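PDB 2PFX: uncharacterized peroxidase-related protein from Silicibacter sp., which is of unknown function but, as a peroxidase-related member of the AhpD-like clan, may act as an oxidoreductase. Local coordinates for residues A[7-15]-A[39-47]; A[68-79]-A[119-130]. All coordinates share one frame; numbering follows the deposited sequence.

Contact 1: A[7-15]-A[39-47]; sequences EPTALDLPM and NVLKAYAFN
Leu13 lies over one face of the Phe46 ring: its CD2 stands 4.0 Å from the ring centroid of Phe46, only 9° off the ring normal, a CH-pi contact, while its CD1 rests near CE1. The ring owes this place to its first torsion (chi1 71°), which sets CG between the backbone N and the carbonyl carbon. On its rim, in the ring plane, lies the carbonyl oxygen of Ala43. The backbone draws close here too, Phe46 CA giving a nearly straight CA-H...O contact to Met15 O at 3.4 Å. Met15, a selenomethionine and poorly ordered, runs past Ala45, with CG 3.6 Å from Ala45 CB; as modelled, it bends at chi3 and brings CE beside Lys42 CB, though the position of this tip is uncertain. Pro8, which follows a cis peptide bond, sets CB and CG of its ring against the first turn of helix 39-44, CB at 3.5 Å from Asn39 O. Thr9 adds its CG2 methyl at 4.0 Å from Ala43 CB, while its OG1 accepts from Leu11 N in an ST turn. The one hydrogen bond between the segments joins Asn39 ND2 to Glu7 OE1, 2.8 Å long; the donor comes to the anti side of OE1, well out of the carboxylate plane, while OE1 lies close to the amide plane of Asn39, the two planes being 66° apart. The second bond of ND2, to Met181 O, ties this corner to the C-terminal part of the chain. Trp159 of a second subunit meets Phe46 edge-to-face and packs on Leu13, so the pair also belongs to a subunit interface. The loop is thus held mainly by apolar fit, which probably depends on the second subunit covering Leu13 and Phe46, while a single polar clasp at exposed Glu7 fixes the outer end.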
loop_
_atom_site.group_PDB
_atom_site.type_symbol
_atom_site.label_atom_id
_atom_site.label_comp_id
_atom_site.label_asym_id
_atom_site.label_seq_id
_atom_site.Cartn_x
_atom_site.Cartn_y
_atom_site.Cartn_z
ATOM N N GLU A 7 5.076 -27.444 17.196
ATOM C CA GLU A 7 6.383 -26.929 17.504
ATOM C C GLU A 7 7.454 -27.877 16.988
ATOM O O GLU A 7 7.246 -29.080 16.869
ATOM C CB GLU A 7 6.538 -26.699 19.002
ATOM C CG GLU A 7 5.550 -25.723 19.576
ATOM C CD GLU A 7 5.753 -25.365 21.029
ATOM O OE1 GLU A 7 6.905 -25.182 21.485
ATOM O OE2 GLU A 7 4.731 -25.259 21.754
ATOM N N PRO A 8 8.618 -27.336 16.652
ATOM C CA PRO A 8 8.823 -25.884 16.672
ATOM C C PRO A 8 8.249 -25.139 15.467
ATOM O O PRO A 8 8.039 -23.926 15.614
ATOM C CB PRO A 8 10.344 -25.779 16.664
ATOM C CG PRO A 8 10.834 -27.022 16.021
ATOM C CD PRO A 8 9.815 -28.104 16.297
ATOM N N THR A 9 7.977 -25.787 14.342
ATOM C CA THR A 9 7.287 -25.190 13.202
ATOM C C THR A 9 6.141 -26.105 12.761
ATOM O O THR A 9 5.982 -27.184 13.328
ATOM C CB THR A 9 8.191 -24.943 11.986
ATOM O OG1 THR A 9 8.524 -26.182 11.358
ATOM C CG2 THR A 9 9.529 -24.340 12.417
ATOM N N ALA A 10 5.395 -25.672 11.763
ATOM C CA ALA A 10 4.366 -26.523 11.177
ATOM C C ALA A 10 4.935 -27.475 10.124
ATOM O O ALA A 10 4.184 -28.247 9.506
ATOM C CB ALA A 10 3.254 -25.683 10.550
ATOM N N LEU A 11 6.237 -27.438 9.876
ATOM C CA LEU A 11 6.861 -28.337 8.920
ATOM C C LEU A 11 7.273 -29.658 9.537
ATOM O O LEU A 11 7.759 -29.721 10.658
ATOM C CB LEU A 11 8.108 -27.671 8.299
ATOM C CG LEU A 11 7.806 -26.426 7.458
ATOM C CD1 LEU A 11 9.073 -25.970 6.764
ATOM C CD2 LEU A 11 6.705 -26.630 6.421
ATOM N N ASP A 12 7.108 -30.746 8.792
ATOM C CA ASP A 12 7.622 -32.019 9.310
ATOM C C ASP A 12 9.095 -32.066 8.949
ATOM O O ASP A 12 9.504 -32.463 7.860
ATOM C CB ASP A 12 6.799 -33.151 8.723
ATOM C CG ASP A 12 7.384 -34.530 8.975
ATOM O OD1 ASP A 12 7.897 -34.801 10.077
ATOM O OD2 ASP A 12 7.336 -35.366 8.043
ATOM N N LEU A 13 9.922 -31.585 9.872
ATOM C CA LEU A 13 11.353 -31.534 9.647
ATOM C C LEU A 13 12.038 -32.089 10.906
ATOM O O LEU A 13 12.568 -31.262 11.659
ATOM C CB LEU A 13 11.857 -30.141 9.277
ATOM C CG LEU A 13 12.189 -29.903 7.802
ATOM C CD1 LEU A 13 12.575 -28.460 7.542
ATOM C CD2 LEU A 13 13.322 -30.805 7.315
ATOM N N PRO A 14 12.003 -33.402 11.086
ATOM C CA PRO A 14 12.580 -34.035 12.283
ATOM C C PRO A 14 14.069 -33.726 12.491
ATOM O O PRO A 14 14.752 -33.549 11.482
ATOM C CB PRO A 14 12.410 -35.535 12.018
ATOM C CG PRO A 14 12.200 -35.663 10.545
ATOM C CD PRO A 14 11.416 -34.430 10.195
HETATM N N MSE A 15 14.501 -33.684 13.747
HETATM C CA MSE A 15 15.785 -33.267 14.263
HETATM C C MSE A 15 16.962 -34.230 14.175
HETATM O O MSE A 15 18.088 -33.780 13.870
HETATM C CB MSE A 15 15.654 -32.927 15.772
HETATM C CG MSE A 15 16.225 -31.549 16.041
HETATM SE SE MSE A 15 15.756 -30.801 17.753
HETATM C CE MSE A 15 13.922 -30.471 17.246
ATOM N N ASN A 39 13.073 -22.361 20.278
ATOM C CA ASN A 39 12.551 -23.181 19.186
ATOM C C ASN A 39 13.134 -22.886 17.831
ATOM O O ASN A 39 13.185 -23.761 16.970
ATOM C CB ASN A 39 11.013 -23.007 19.126
ATOM C CG ASN A 39 10.303 -23.915 20.121
ATOM O OD1 ASN A 39 10.892 -24.849 20.670
ATOM N ND2 ASN A 39 9.016 -23.673 20.361
ATOM N N VAL A 40 13.606 -21.660 17.561
ATOM C CA VAL A 40 14.299 -21.433 16.305
ATOM C C VAL A 40 15.508 -22.343 16.163
ATOM O O VAL A 40 15.851 -22.810 15.082
ATOM C CB VAL A 40 14.722 -19.956 16.174
ATOM C CG1 VAL A 40 15.724 -19.573 17.245
ATOM C CG2 VAL A 40 15.292 -19.701 14.784
ATOM N N LEU A 41 16.178 -22.613 17.293
ATOM C CA LEU A 41 17.330 -23.498 17.190
ATOM C C LEU A 41 16.902 -24.936 16.904
ATOM O O LEU A 41 17.561 -25.608 16.118
ATOM C CB LEU A 41 18.173 -23.442 18.458
ATOM C CG LEU A 41 18.744 -22.071 18.799
ATOM C CD1 LEU A 41 19.452 -22.164 20.142
ATOM C CD2 LEU A 41 19.635 -21.570 17.670
ATOM N N LYS A 42 15.817 -25.372 17.523
ATOM C CA LYS A 42 15.316 -26.723 17.212
ATOM C C LYS A 42 14.930 -26.814 15.752
ATOM O O LYS A 42 15.024 -27.882 15.136
ATOM C CB LYS A 42 14.149 -27.080 18.123
ATOM C CG LYS A 42 14.460 -26.979 19.611
ATOM C CD LYS A 42 13.256 -27.325 20.483
ATOM C CE LYS A 42 13.712 -27.748 21.873
ATOM N NZ LYS A 42 12.613 -27.586 22.861
ATOM N N ALA A 43 14.511 -25.691 15.183
ATOM C CA ALA A 43 14.083 -25.676 13.793
ATOM C C ALA A 43 15.250 -25.952 12.856
ATOM O O ALA A 43 15.094 -26.682 11.876
ATOM C CB ALA A 43 13.382 -24.353 13.452
ATOM N N TYR A 44 16.405 -25.364 13.169
ATOM C CA TYR A 44 17.581 -25.540 12.332
ATOM C C TYR A 44 18.355 -26.805 12.656
ATOM O O TYR A 44 19.210 -27.221 11.860
ATOM C CB TYR A 44 18.537 -24.341 12.469
ATOM C CG TYR A 44 18.063 -23.157 11.650
ATOM C CD1 TYR A 44 17.189 -22.238 12.206
ATOM C CD2 TYR A 44 18.472 -22.974 10.340
ATOM C CE1 TYR A 44 16.748 -21.162 11.456
ATOM C CE2 TYR A 44 18.046 -21.900 9.588
ATOM C CZ TYR A 44 17.185 -21.002 10.159
ATOM O OH TYR A 44 16.746 -19.926 9.429
ATOM N N ALA A 45 18.039 -27.377 13.812
ATOM C CA ALA A 45 18.799 -28.513 14.327
ATOM C C ALA A 45 18.664 -29.811 13.551
ATOM O O ALA A 45 19.367 -30.785 13.862
ATOM C CB ALA A 45 18.428 -28.723 15.795
ATOM N N PHE A 46 17.824 -29.906 12.535
ATOM C CA PHE A 46 17.829 -31.115 11.716
ATOM C C PHE A 46 19.110 -31.266 10.913
ATOM O O PHE A 46 19.439 -32.343 10.406
ATOM C CB PHE A 46 16.620 -31.144 10.764
ATOM C CG PHE A 46 16.684 -30.147 9.623
ATOM C CD1 PHE A 46 16.243 -28.849 9.848
ATOM C CD2 PHE A 46 17.153 -30.494 8.371
ATOM C CE1 PHE A 46 16.289 -27.922 8.829
ATOM C CE2 PHE A 46 17.215 -29.561 7.350
ATOM C CZ PHE A 46 16.783 -28.268 7.589
ATOM N N ASN A 47 19.860 -30.169 10.781
ATOM C CA ASN A 47 21.112 -30.193 10.017
ATOM C C ASN A 47 22.150 -29.313 10.707
ATOM O O ASN A 47 21.984 -28.092 10.794
ATOM C CB ASN A 47 20.828 -29.710 8.610
ATOM C CG ASN A 47 22.032 -29.682 7.703
ATOM O OD1 ASN A 47 23.071 -29.131 8.072
ATOM N ND2 ASN A 47 21.864 -30.255 6.518
#

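Contact 2: A[68-79]-A[119-130]; sequences LSKLEREMIAVV and LDARQRVMLDFA
Glu72 and Arg122 form a side-on, two-nitrogen salt bridge between helices 70-79 and 121-130. Arg122 NE reaches Glu72 OE2 at 3.0 Å and Arg122 NH2 reaches Glu72 OE1 at 3.2 Å, both from the syn side but tilted out of the carboxylate plane, while the oxygens lie in the plane of the guanidinium; the two planes are 32° apart. Gln123 NE2 adds a straight bond (175°) to the anti side of OE2. From the other face of the carboxylate plane, opposite Arg122 NH2, Ser69 N donates to Glu72 OE1 at 2.8 Å, and Glu72 N in turn donates to Ser69 OG, a capping box. Four donors thus fix the rotation of this buried carboxylate, and an alanine here would probably leave the Arg122 charge without its mate and Gln123 free to turn. The apolar contacts centre on two selenomethionines and Leu127. Met126 crosses Glu72 at about a right angle, its SE 4.0 Å from Glu72 CB, and its CG meets Ile76 CD1. Met75 and Leu119 reach tip to tip, CE to CD2 at 3.8 Å. Leu127 turns CD2 onto Val79 CG2 at 3.8 Å and onto the Ile76 backbone. Farther along, Ile76 CG2 touches Ala130 CB. The axes of pieces 70-79 and 121-130 pass 9.5 Å apart and cross at -40°, packing typical of an all-helical bundle and consistent with the AhpD-like fold of its clan.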
loop_
_atom_site.group_PDB
_atom_site.type_symbol
_atom_site.label_atom_id
_atom_site.label_comp_id
_atom_site.label_asym_id
_atom_site.label_seq_id
_atom_site.Cartn_x
_atom_site.Cartn_y
_atom_site.Cartn_z
ATOM N N LEU A 68 26.742 -0.320 19.129
ATOM C CA LEU A 68 25.330 -0.500 19.415
ATOM C C LEU A 68 25.227 -1.392 20.644
ATOM O O LEU A 68 25.826 -2.466 20.664
ATOM C CB LEU A 68 24.583 -1.179 18.283
ATOM C CG LEU A 68 24.590 -0.557 16.896
ATOM C CD1 LEU A 68 23.648 -1.321 15.967
ATOM C CD2 LEU A 68 24.186 0.902 16.964
ATOM N N SER A 69 24.501 -1.010 21.679
ATOM C CA SER A 69 24.387 -1.938 22.803
ATOM C C SER A 69 23.652 -3.220 22.430
ATOM O O SER A 69 22.997 -3.286 21.381
ATOM C CB SER A 69 23.660 -1.250 23.962
ATOM O OG SER A 69 22.329 -0.903 23.629
ATOM N N LYS A 70 23.751 -4.217 23.318
ATOM C CA LYS A 70 22.905 -5.393 23.104
ATOM C C LYS A 70 21.427 -5.016 23.029
ATOM O O LYS A 70 20.724 -5.488 22.141
ATOM C CB LYS A 70 23.148 -6.431 24.213
ATOM C CG LYS A 70 24.490 -7.116 23.990
ATOM C CD LYS A 70 24.786 -8.196 25.005
ATOM C CE LYS A 70 26.138 -7.997 25.678
ATOM N NZ LYS A 70 27.254 -7.984 24.683
ATOM N N LEU A 71 20.990 -4.173 23.956
ATOM C CA LEU A 71 19.603 -3.710 24.046
ATOM C C LEU A 71 19.204 -3.012 22.763
ATOM O O LEU A 71 18.145 -3.282 22.202
ATOM C CB LEU A 71 19.434 -2.784 25.249
ATOM C CG LEU A 71 18.118 -2.003 25.380
ATOM C CD1 LEU A 71 16.917 -2.935 25.353
ATOM C CD2 LEU A 71 18.162 -1.155 26.645
ATOM N N GLU A 72 20.103 -2.133 22.291
ATOM C CA GLU A 72 19.783 -1.385 21.082
ATOM C C GLU A 72 19.477 -2.317 19.915
ATOM O O GLU A 72 18.556 -2.071 19.135
ATOM C CB GLU A 72 20.932 -0.419 20.787
ATOM C CG GLU A 72 20.748 0.923 21.465
ATOM C CD GLU A 72 21.968 1.815 21.526
ATOM O OE1 GLU A 72 23.090 1.385 21.202
ATOM O OE2 GLU A 72 21.803 3.000 21.914
ATOM N N ARG A 73 20.262 -3.390 19.821
ATOM C CA ARG A 73 20.072 -4.348 18.712
ATOM C C ARG A 73 18.782 -5.119 18.911
ATOM O O ARG A 73 18.091 -5.403 17.938
ATOM C CB ARG A 73 21.319 -5.214 18.611
ATOM C CG ARG A 73 22.521 -4.413 18.128
ATOM C CD ARG A 73 23.770 -5.262 18.102
ATOM N NE ARG A 73 24.521 -5.101 19.329
ATOM C CZ ARG A 73 25.633 -5.738 19.675
ATOM N NH1 ARG A 73 26.185 -6.642 18.887
ATOM N NH2 ARG A 73 26.210 -5.460 20.840
ATOM N N GLU A 74 18.469 -5.415 20.163
ATOM C CA GLU A 74 17.181 -6.066 20.446
ATOM C C GLU A 74 16.018 -5.130 20.133
ATOM O O GLU A 74 14.964 -5.593 19.698
ATOM C CB GLU A 74 17.097 -6.512 21.895
ATOM C CG GLU A 74 17.863 -7.765 22.240
ATOM C CD GLU A 74 17.421 -9.014 21.495
ATOM O OE1 GLU A 74 16.408 -8.966 20.770
ATOM O OE2 GLU A 74 18.121 -10.044 21.662
HETATM N N MSE A 75 16.199 -3.833 20.357
HETATM C CA MSE A 75 15.153 -2.866 20.035
HETATM C C MSE A 75 14.885 -2.835 18.538
HETATM O O MSE A 75 13.760 -2.745 18.059
HETATM C CB MSE A 75 15.576 -1.488 20.583
HETATM C CG MSE A 75 15.521 -1.432 22.102
HETATM SE SE MSE A 75 16.345 0.227 22.712
HETATM C CE MSE A 75 14.701 1.166 22.456
ATOM N N ILE A 76 15.945 -2.923 17.752
ATOM C CA ILE A 76 15.821 -2.933 16.314
ATOM C C ILE A 76 15.027 -4.169 15.922
ATOM O O ILE A 76 14.103 -4.128 15.122
ATOM C CB ILE A 76 17.189 -2.941 15.617
ATOM C CG1 ILE A 76 17.929 -1.604 15.658
ATOM C CG2 ILE A 76 17.078 -3.381 14.167
ATOM C CD1 ILE A 76 19.399 -1.704 15.249
ATOM N N ALA A 77 15.420 -5.273 16.559
ATOM C CA ALA A 77 14.759 -6.536 16.223
ATOM C C ALA A 77 13.249 -6.476 16.374
ATOM O O ALA A 77 12.480 -6.948 15.536
ATOM C CB ALA A 77 15.322 -7.633 17.115
ATOM N N VAL A 78 12.823 -5.911 17.494
ATOM C CA VAL A 78 11.388 -5.821 17.788
ATOM C C VAL A 78 10.657 -4.871 16.874
ATOM O O VAL A 78 9.523 -5.102 16.470
ATOM C CB VAL A 78 11.164 -5.391 19.251
ATOM C CG1 VAL A 78 9.676 -5.196 19.538
ATOM C CG2 VAL A 78 11.751 -6.438 20.169
ATOM N N VAL A 79 11.281 -3.748 16.534
ATOM C CA VAL A 79 10.618 -2.818 15.613
ATOM C C VAL A 79 10.464 -3.465 14.248
ATOM O O VAL A 79 9.390 -3.426 13.618
ATOM C CB VAL A 79 11.407 -1.504 15.565
ATOM C CG1 VAL A 79 10.999 -0.652 14.377
ATOM C CG2 VAL A 79 11.221 -0.766 16.884
ATOM N N LEU A 119 12.029 8.024 23.606
ATOM C CA LEU A 119 13.422 7.687 23.402
ATOM C C LEU A 119 14.247 8.949 23.151
ATOM O O LEU A 119 13.722 9.948 22.660
ATOM C CB LEU A 119 13.594 6.830 22.136
ATOM C CG LEU A 119 12.867 5.486 22.191
ATOM C CD1 LEU A 119 12.985 4.748 20.872
ATOM C CD2 LEU A 119 13.416 4.649 23.332
ATOM N N ASP A 120 15.537 8.830 23.447
ATOM C CA ASP A 120 16.408 9.901 22.970
ATOM C C ASP A 120 16.494 9.832 21.448
ATOM O O ASP A 120 16.155 8.823 20.821
ATOM C CB ASP A 120 17.762 9.831 23.665
ATOM C CG ASP A 120 18.618 8.637 23.349
ATOM O OD1 ASP A 120 18.407 7.981 22.313
ATOM O OD2 ASP A 120 19.518 8.355 24.173
ATOM N N ALA A 121 16.938 10.940 20.836
ATOM C CA ALA A 121 16.937 11.034 19.389
ATOM C C ALA A 121 17.806 9.975 18.718
ATOM O O ALA A 121 17.454 9.429 17.663
ATOM C CB ALA A 121 17.384 12.411 18.909
ATOM N N ARG A 122 18.940 9.697 19.344
ATOM C CA ARG A 122 19.836 8.670 18.820
ATOM C C ARG A 122 19.086 7.347 18.618
ATOM O O ARG A 122 19.161 6.764 17.533
ATOM C CB ARG A 122 21.017 8.464 19.756
ATOM C CG ARG A 122 21.891 7.244 19.492
ATOM C CD ARG A 122 22.588 6.775 20.763
ATOM N NE ARG A 122 23.144 5.426 20.701
ATOM C CZ ARG A 122 24.300 5.111 20.117
ATOM N NH1 ARG A 122 25.025 6.060 19.534
ATOM N NH2 ARG A 122 24.738 3.850 20.104
ATOM N N GLN A 123 18.371 6.915 19.650
ATOM C CA GLN A 123 17.693 5.627 19.514
ATOM C C GLN A 123 16.519 5.773 18.574
ATOM O O GLN A 123 16.226 4.855 17.824
ATOM C CB GLN A 123 17.253 5.111 20.894
ATOM C CG GLN A 123 18.460 4.688 21.702
ATOM C CD GLN A 123 18.160 4.012 23.017
ATOM O OE1 GLN A 123 17.097 4.195 23.600
ATOM N NE2 GLN A 123 19.166 3.245 23.449
ATOM N N ARG A 124 15.861 6.938 18.629
ATOM C CA ARG A 124 14.697 7.052 17.741
ATOM C C ARG A 124 15.120 7.043 16.294
ATOM O O ARG A 124 14.465 6.404 15.460
ATOM C CB ARG A 124 13.929 8.333 18.081
ATOM C CG ARG A 124 12.772 8.571 17.142
ATOM C CD ARG A 124 11.795 7.373 17.018
ATOM N NE ARG A 124 10.744 7.861 16.082
ATOM C CZ ARG A 124 9.561 8.333 16.439
ATOM N NH1 ARG A 124 9.125 8.425 17.687
ATOM N NH2 ARG A 124 8.757 8.748 15.463
ATOM N N VAL A 125 16.192 7.736 15.889
ATOM C CA VAL A 125 16.521 7.725 14.458
ATOM C C VAL A 125 17.061 6.366 14.028
ATOM O O VAL A 125 16.880 5.942 12.887
ATOM C CB VAL A 125 17.485 8.855 14.079
ATOM C CG1 VAL A 125 16.820 10.187 14.475
ATOM C CG2 VAL A 125 18.859 8.740 14.714
HETATM N N MSE A 126 17.709 5.663 14.942
HETATM C CA MSE A 126 18.128 4.290 14.709
HETATM C C MSE A 126 16.930 3.426 14.315
HETATM O O MSE A 126 16.943 2.701 13.312
HETATM C CB MSE A 126 18.818 3.778 15.957
HETATM C CG MSE A 126 19.315 2.343 15.850
HETATM SE SE MSE A 126 19.922 1.688 17.544
HETATM C CE MSE A 126 18.190 1.551 18.329
ATOM N N LEU A 127 15.868 3.524 15.095
ATOM C CA LEU A 127 14.650 2.777 14.780
ATOM C C LEU A 127 13.905 3.264 13.547
ATOM O O LEU A 127 13.321 2.464 12.813
ATOM C CB LEU A 127 13.713 2.752 15.995
ATOM C CG LEU A 127 14.301 2.103 17.248
ATOM C CD1 LEU A 127 13.330 2.173 18.409
ATOM C CD2 LEU A 127 14.714 0.647 17.001
ATOM N N ASP A 128 13.888 4.559 13.276
ATOM C CA ASP A 128 13.261 5.080 12.074
ATOM C C ASP A 128 13.944 4.562 10.804
ATOM O O ASP A 128 13.297 4.262 9.794
ATOM C CB ASP A 128 13.336 6.601 12.090
ATOM C CG ASP A 128 12.396 7.314 13.030
ATOM O OD1 ASP A 128 11.453 6.690 13.564
ATOM O OD2 ASP A 128 12.637 8.531 13.217
ATOM N N PHE A 129 15.271 4.478 10.846
ATOM C CA PHE A 129 16.059 3.935 9.741
ATOM C C PHE A 129 15.750 2.447 9.516
ATOM O O PHE A 129 15.549 1.982 8.398
ATOM C CB PHE A 129 17.543 4.166 10.046
ATOM C CG PHE A 129 18.502 3.912 8.884
ATOM C CD1 PHE A 129 18.818 4.916 7.978
ATOM C CD2 PHE A 129 19.100 2.676 8.698
ATOM C CE1 PHE A 129 19.702 4.679 6.945
ATOM C CE2 PHE A 129 19.964 2.421 7.656
ATOM C CZ PHE A 129 20.241 3.429 6.756
ATOM N N ALA A 130 15.714 1.696 10.603
ATOM C CA ALA A 130 15.369 0.275 10.521
ATOM C C ALA A 130 13.985 0.118 9.912
ATOM O O ALA A 130 13.791 -0.751 9.055
ATOM C CB ALA A 130 15.459 -0.377 11.890
#

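How the contacts relate
From the N terminus, contact 1 comes first: segment 7-15 meets 39-47 across 23 intervening residues, closing a loop that contains helix 21-34. That loop is complete before helix 48-63 leads on to contact 2, whose loop between 68-79 and 119-130 takes in helices 87-101 and 104-112. The two loops therefore follow in series and neither nest nor cross. The centres of contact 1 and contact 2 are about 30 Å apart, on opposite sides of the chain's centre, and the two do not touch. Contact 1 fastens the N-terminal loop to the short helix 39-44 near the second subunit; contact 2 joins helices 70-84 and 121-136 in the buried interior. Helix 155-178 touches side chains of both.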